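Local coordinates for protein N-acetylglucosamine 2-epimerase (Xylella fastidiosa, PDB 3GT5) that probably acts as a sugar isomerase of the N-acylglucosamine 2-epimerase family, interconverting an aldose derivative with its C2 epimer or related ketose, at residues A[190-193]-A[194-198]; A[368-371]-A[372-376]. All coordinates share one frame; numbering follows the deposited sequence.

Interaction 1: residues A[190-193]-A[194-198]; sequences GEQR and YLERA
Arg193 and Tyr194, neighbours in the first turn of helix 192-211, run side by side in the same direction. The aliphatic part of Arg193 makes a CH-pi contact: CG lies over one face of the Tyr194 ring, offset toward its rim, 4.2 Å from the centroid. Because chi1 of 74° sets CG between the backbone N and the carbonyl carbon, the extended chain can follow the ring out to its hydroxyl.

Polar contacts then gather at that end. Arg193 NH2 donates to Tyr194 OH over 3.1 Å, nearly straight and in the guanidinium plane. The guanidinium and the Tyr194 ring are turned 61° apart. Water 1 accepts a hydrogen bond from Tyr194 OH at 2.8 Å and donates one to Glu191 OE1, linking the two side chains. The carboxylate of Glu191 reaches the ring obliquely, OE2 lying 3.6 Å from Tyr194 CE2; its attraction to Arg193 is one of charge alone.

On another side of the turn, Gln192 NE2 donates to Glu196 OE2 at 2.9 Å, an i to i+4 side-chain hydrogen bond that meets the anti side of the carboxylate, somewhat out of its plane. Main-chain bonds continue the turn: Glu196 N to Gln192 O and Arg197 N to Arg193 O.

Gly190, with positive phi, ends helix 172-189, making this the corner of a helical hairpin. Tyr194 and Leu195 pack back on that helix, and Leu195 also touches helix 247-263. Helix 133-147 supplies Asp138 and Glu145 as salt-bridge partners for Arg193 and Arg197, and Trp141, cation-pi with Arg193, its ring steeply inclined to Tyr194.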
loop_
_atom_site.group_PDB
_atom_site.type_symbol
_atom_site.label_atom_id
_atom_site.label_comp_id
_atom_site.label_asym_id
_atom_site.label_seq_id
_atom_site.Cartn_x
_atom_site.Cartn_y
_atom_site.Cartn_z
ATOM N N GLY A 190 -1.673 -20.579 3.862
ATOM C CA GLY A 190 -2.925 -21.298 3.783
ATOM C C GLY A 190 -3.800 -21.282 5.037
ATOM O O GLY A 190 -4.803 -21.969 5.068
ATOM N N GLU A 191 -3.431 -20.529 6.065
ATOM C CA GLU A 191 -4.243 -20.512 7.300
ATOM C C GLU A 191 -5.515 -19.705 7.117
ATOM O O GLU A 191 -5.461 -18.476 6.829
ATOM C CB GLU A 191 -3.445 -19.995 8.467
ATOM C CG GLU A 191 -2.202 -20.815 8.780
ATOM C CD GLU A 191 -1.376 -20.252 9.913
ATOM O OE1 GLU A 191 -0.129 -20.407 9.873
ATOM O OE2 GLU A 191 -1.947 -19.671 10.860
ATOM N N GLN A 192 -6.650 -20.345 7.391
ATOM C CA GLN A 192 -7.941 -19.750 7.241
ATOM C C GLN A 192 -8.122 -18.516 8.097
ATOM O O GLN A 192 -8.862 -17.604 7.656
ATOM C CB GLN A 192 -9.087 -20.763 7.557
ATOM C CG GLN A 192 -10.489 -20.360 7.004
ATOM C CD GLN A 192 -10.563 -20.311 5.490
ATOM O OE1 GLN A 192 -9.657 -20.839 4.782
ATOM N NE2 GLN A 192 -11.640 -19.685 4.956
ATOM N N ARG A 193 -7.501 -18.477 9.272
ATOM C CA ARG A 193 -7.734 -17.336 10.190
ATOM C C ARG A 193 -7.342 -16.012 9.539
ATOM O O ARG A 193 -7.959 -14.969 9.789
ATOM C CB ARG A 193 -7.035 -17.491 11.529
ATOM C CG ARG A 193 -5.503 -17.288 11.540
ATOM C CD ARG A 193 -4.913 -17.681 12.880
ATOM N NE ARG A 193 -3.457 -17.464 12.860
ATOM C CZ ARG A 193 -2.658 -17.558 13.907
ATOM N NH1 ARG A 193 -3.135 -17.892 15.091
ATOM N NH2 ARG A 193 -1.351 -17.335 13.751
ATOM N N TYR A 194 -6.279 -16.042 8.752
ATOM C CA TYR A 194 -5.848 -14.823 8.072
ATOM C C TYR A 194 -6.813 -14.332 7.034
ATOM O O TYR A 194 -7.069 -13.125 6.982
ATOM C CB TYR A 194 -4.461 -15.031 7.444
ATOM C CG TYR A 194 -3.396 -15.401 8.396
ATOM C CD1 TYR A 194 -3.244 -14.750 9.624
ATOM C CD2 TYR A 194 -2.491 -16.413 8.081
ATOM C CE1 TYR A 194 -2.243 -15.065 10.487
ATOM C CE2 TYR A 194 -1.462 -16.722 8.935
ATOM C CZ TYR A 194 -1.336 -16.052 10.155
ATOM O OH TYR A 194 -0.286 -16.339 11.031
ATOM N N LEU A 195 -7.347 -15.243 6.203
ATOM C CA LEU A 195 -8.341 -14.887 5.195
ATOM C C LEU A 195 -9.633 -14.355 5.835
ATOM O O LEU A 195 -10.235 -13.366 5.368
ATOM C CB LEU A 195 -8.655 -16.102 4.326
ATOM C CG LEU A 195 -9.683 -15.914 3.241
ATOM C CD1 LEU A 195 -9.276 -14.736 2.260
ATOM C CD2 LEU A 195 -9.961 -17.306 2.484
ATOM N N GLU A 196 -10.025 -15.004 6.942
ATOM C CA GLU A 196 -11.245 -14.620 7.618
ATOM C C GLU A 196 -11.101 -13.248 8.310
ATOM O O GLU A 196 -12.046 -12.441 8.309
ATOM C CB GLU A 196 -11.688 -15.695 8.590
ATOM C CG GLU A 196 -12.061 -17.005 7.829
ATOM C CD GLU A 196 -13.397 -17.059 7.096
ATOM O OE1 GLU A 196 -14.230 -16.118 7.159
ATOM O OE2 GLU A 196 -13.625 -18.110 6.418
ATOM N N ARG A 197 -9.936 -12.975 8.833
ATOM C CA ARG A 197 -9.691 -11.650 9.443
ATOM C C ARG A 197 -9.700 -10.597 8.359
ATOM O O ARG A 197 -10.215 -9.479 8.558
ATOM C CB ARG A 197 -8.407 -11.660 10.226
ATOM C CG ARG A 197 -8.043 -10.360 10.895
ATOM C CD ARG A 197 -9.096 -9.863 11.852
ATOM N NE ARG A 197 -9.462 -10.827 12.882
ATOM C CZ ARG A 197 -8.867 -10.976 14.060
ATOM N NH1 ARG A 197 -7.792 -10.274 14.415
ATOM N NH2 ARG A 197 -9.362 -11.881 14.911
ATOM N N ALA A 198 -9.105 -10.912 7.216
ATOM C CA ALA A 198 -9.189 -9.956 6.079
ATOM C C ALA A 198 -10.600 -9.621 5.704
ATOM O O ALA A 198 -10.953 -8.453 5.436
ATOM C CB ALA A 198 -8.406 -10.495 4.835
HETATM O O HOH W 1 1.551 -18.247 10.288
#

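Interaction 2: residues A[368-371]-A[372-376]; sequences EKSP and AGKTD
Lys374 folds back over Ser370 and Lys369, its chain starting at the close of a type II beta turn from Pro371 to Lys374. The turn is shut by Lys374 N donating to Pro371 O at 3.0 Å, and Gly373 takes its positive-phi corner. Lys374 CB sits 3.6 Å from Pro371 O. With CG anti to the backbone N (chi1 170°), the chain runs extended past Ser370, Lys374 CG lying 3.6 Å from Ser370 OG. Lys374 CD passes 3.3 Å from Lys369 O, and CE stays close to the same oxygen. A bend at chi4 (-59°) then brings Lys374 NZ 2.9 Å from Ser370 OG. Lys374 NZ also donates to Lys369 O at 3.1 Å, standing above the carbonyl plane. Its salt bridge to Asp376 OD2, 2.7 Å from Lys374 NZ, meets the syn side, tilted out of the carboxylate plane. With Trp354 O, four oxygens share the three ammonium hydrogens, probably stabilising the buried charge. Tyr22 OH bonds to both Ser370 OG and Asp376 OD2.

Lys369 and Ser370 form a classic beta bulge opposite Phe37 of strand 36-37. Lys374 and Asp376 touch helix 8-22, Thr375 touches helix 51-68, and Asp376 is the N-cap residue of helix 377-387.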
loop_
_atom_site.group_PDB
_atom_site.type_symbol
_atom_site.label_atom_id
_atom_site.label_comp_id
_atom_site.label_asym_id
_atom_site.label_seq_id
_atom_site.Cartn_x
_atom_site.Cartn_y
_atom_site.Cartn_z
ATOM N N GLU A 368 12.962 14.798 -5.637
ATOM C CA GLU A 368 12.859 13.766 -4.593
ATOM C C GLU A 368 11.889 12.661 -5.003
ATOM O O GLU A 368 10.747 12.629 -4.587
ATOM C CB GLU A 368 12.472 14.412 -3.268
ATOM C CG GLU A 368 13.564 15.348 -2.794
ATOM C CD GLU A 368 13.282 16.042 -1.453
ATOM O OE1 GLU A 368 12.214 15.876 -0.840
ATOM O OE2 GLU A 368 14.161 16.805 -1.006
ATOM N N LYS A 369 12.371 11.766 -5.865
ATOM C CA LYS A 369 11.573 10.713 -6.446
ATOM C C LYS A 369 10.985 9.778 -5.411
ATOM O O LYS A 369 9.810 9.463 -5.466
ATOM C CB LYS A 369 12.402 9.878 -7.417
ATOM C CG LYS A 369 11.680 8.682 -8.028
ATOM C CD LYS A 369 12.475 8.096 -9.165
ATOM C CE LYS A 369 12.261 8.768 -10.504
ATOM N NZ LYS A 369 13.332 8.373 -11.469
ATOM N N SER A 370 11.825 9.326 -4.504
ATOM C CA SER A 370 11.404 8.326 -3.527
ATOM C C SER A 370 11.960 8.695 -2.167
ATOM O O SER A 370 13.001 8.208 -1.757
ATOM C CB SER A 370 11.878 6.933 -3.890
ATOM O OG SER A 370 11.341 6.499 -5.091
ATOM N N PRO A 371 11.220 9.521 -1.427
ATOM C CA PRO A 371 11.535 9.705 -0.017
ATOM C C PRO A 371 11.094 8.479 0.796
ATOM O O PRO A 371 10.460 7.564 0.268
ATOM C CB PRO A 371 10.746 10.963 0.367
ATOM C CG PRO A 371 9.780 11.227 -0.773
ATOM C CD PRO A 371 9.984 10.214 -1.834
ATOM N N ALA A 372 11.401 8.495 2.077
ATOM C CA ALA A 372 11.025 7.428 3.009
ATOM C C ALA A 372 9.550 7.150 2.882
ATOM O O ALA A 372 8.730 8.073 2.815
ATOM C CB ALA A 372 11.360 7.831 4.428
ATOM N N GLY A 373 9.216 5.855 2.807
ATOM C CA GLY A 373 7.844 5.413 2.566
ATOM C C GLY A 373 7.622 4.944 1.123
ATOM O O GLY A 373 6.801 4.045 0.869
ATOM N N LYS A 374 8.332 5.523 0.158
ATOM C CA LYS A 374 8.114 5.146 -1.265
ATOM C C LYS A 374 9.200 4.226 -1.761
ATOM O O LYS A 374 10.373 4.574 -1.709
ATOM C CB LYS A 374 8.043 6.378 -2.162
ATOM C CG LYS A 374 8.051 6.084 -3.638
ATOM C CD LYS A 374 7.527 7.278 -4.466
ATOM C CE LYS A 374 7.478 7.041 -5.941
ATOM N NZ LYS A 374 8.803 6.698 -6.552
ATOM N N THR A 375 8.800 3.054 -2.240
ATOM C CA THR A 375 9.710 2.100 -2.823
ATOM C C THR A 375 9.196 1.644 -4.156
ATOM O O THR A 375 9.762 0.735 -4.747
ATOM C CB THR A 375 9.951 0.859 -1.915
ATOM O OG1 THR A 375 8.786 0.031 -1.962
ATOM C CG2 THR A 375 10.252 1.296 -0.521
ATOM N N ASP A 376 8.148 2.289 -4.670
ATOM C CA ASP A 376 7.372 1.769 -5.811
ATOM C C ASP A 376 6.754 0.368 -5.578
ATOM O O ASP A 376 6.438 -0.369 -6.518
ATOM C CB ASP A 376 8.209 1.841 -7.116
ATOM C CG ASP A 376 8.286 3.268 -7.658
ATOM O OD1 ASP A 376 7.496 3.600 -8.567
ATOM O OD2 ASP A 376 9.095 4.046 -7.147
#

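Interaction 1 comes first along the chain, at the start of helix 192-211; interaction 2 lies far downstream, in the loop between strand 357-358 and helix 377-387. Their centres are 31 Å apart, and they sit on opposite sides of the chain's centre. Both lie in the one N-acylglucosamine 2-epimerase domain, an (alpha/alpha)6 barrel as in its relatives. Interaction 1 is a partly buried, peripheral contact at the corner joining helices 172-189 and 192-211, whereas interaction 2 is a buried contact within a loop, at the entry to helix 377-387. With about 21 Å between nearest atoms they do not touch, and they share no helix or strand.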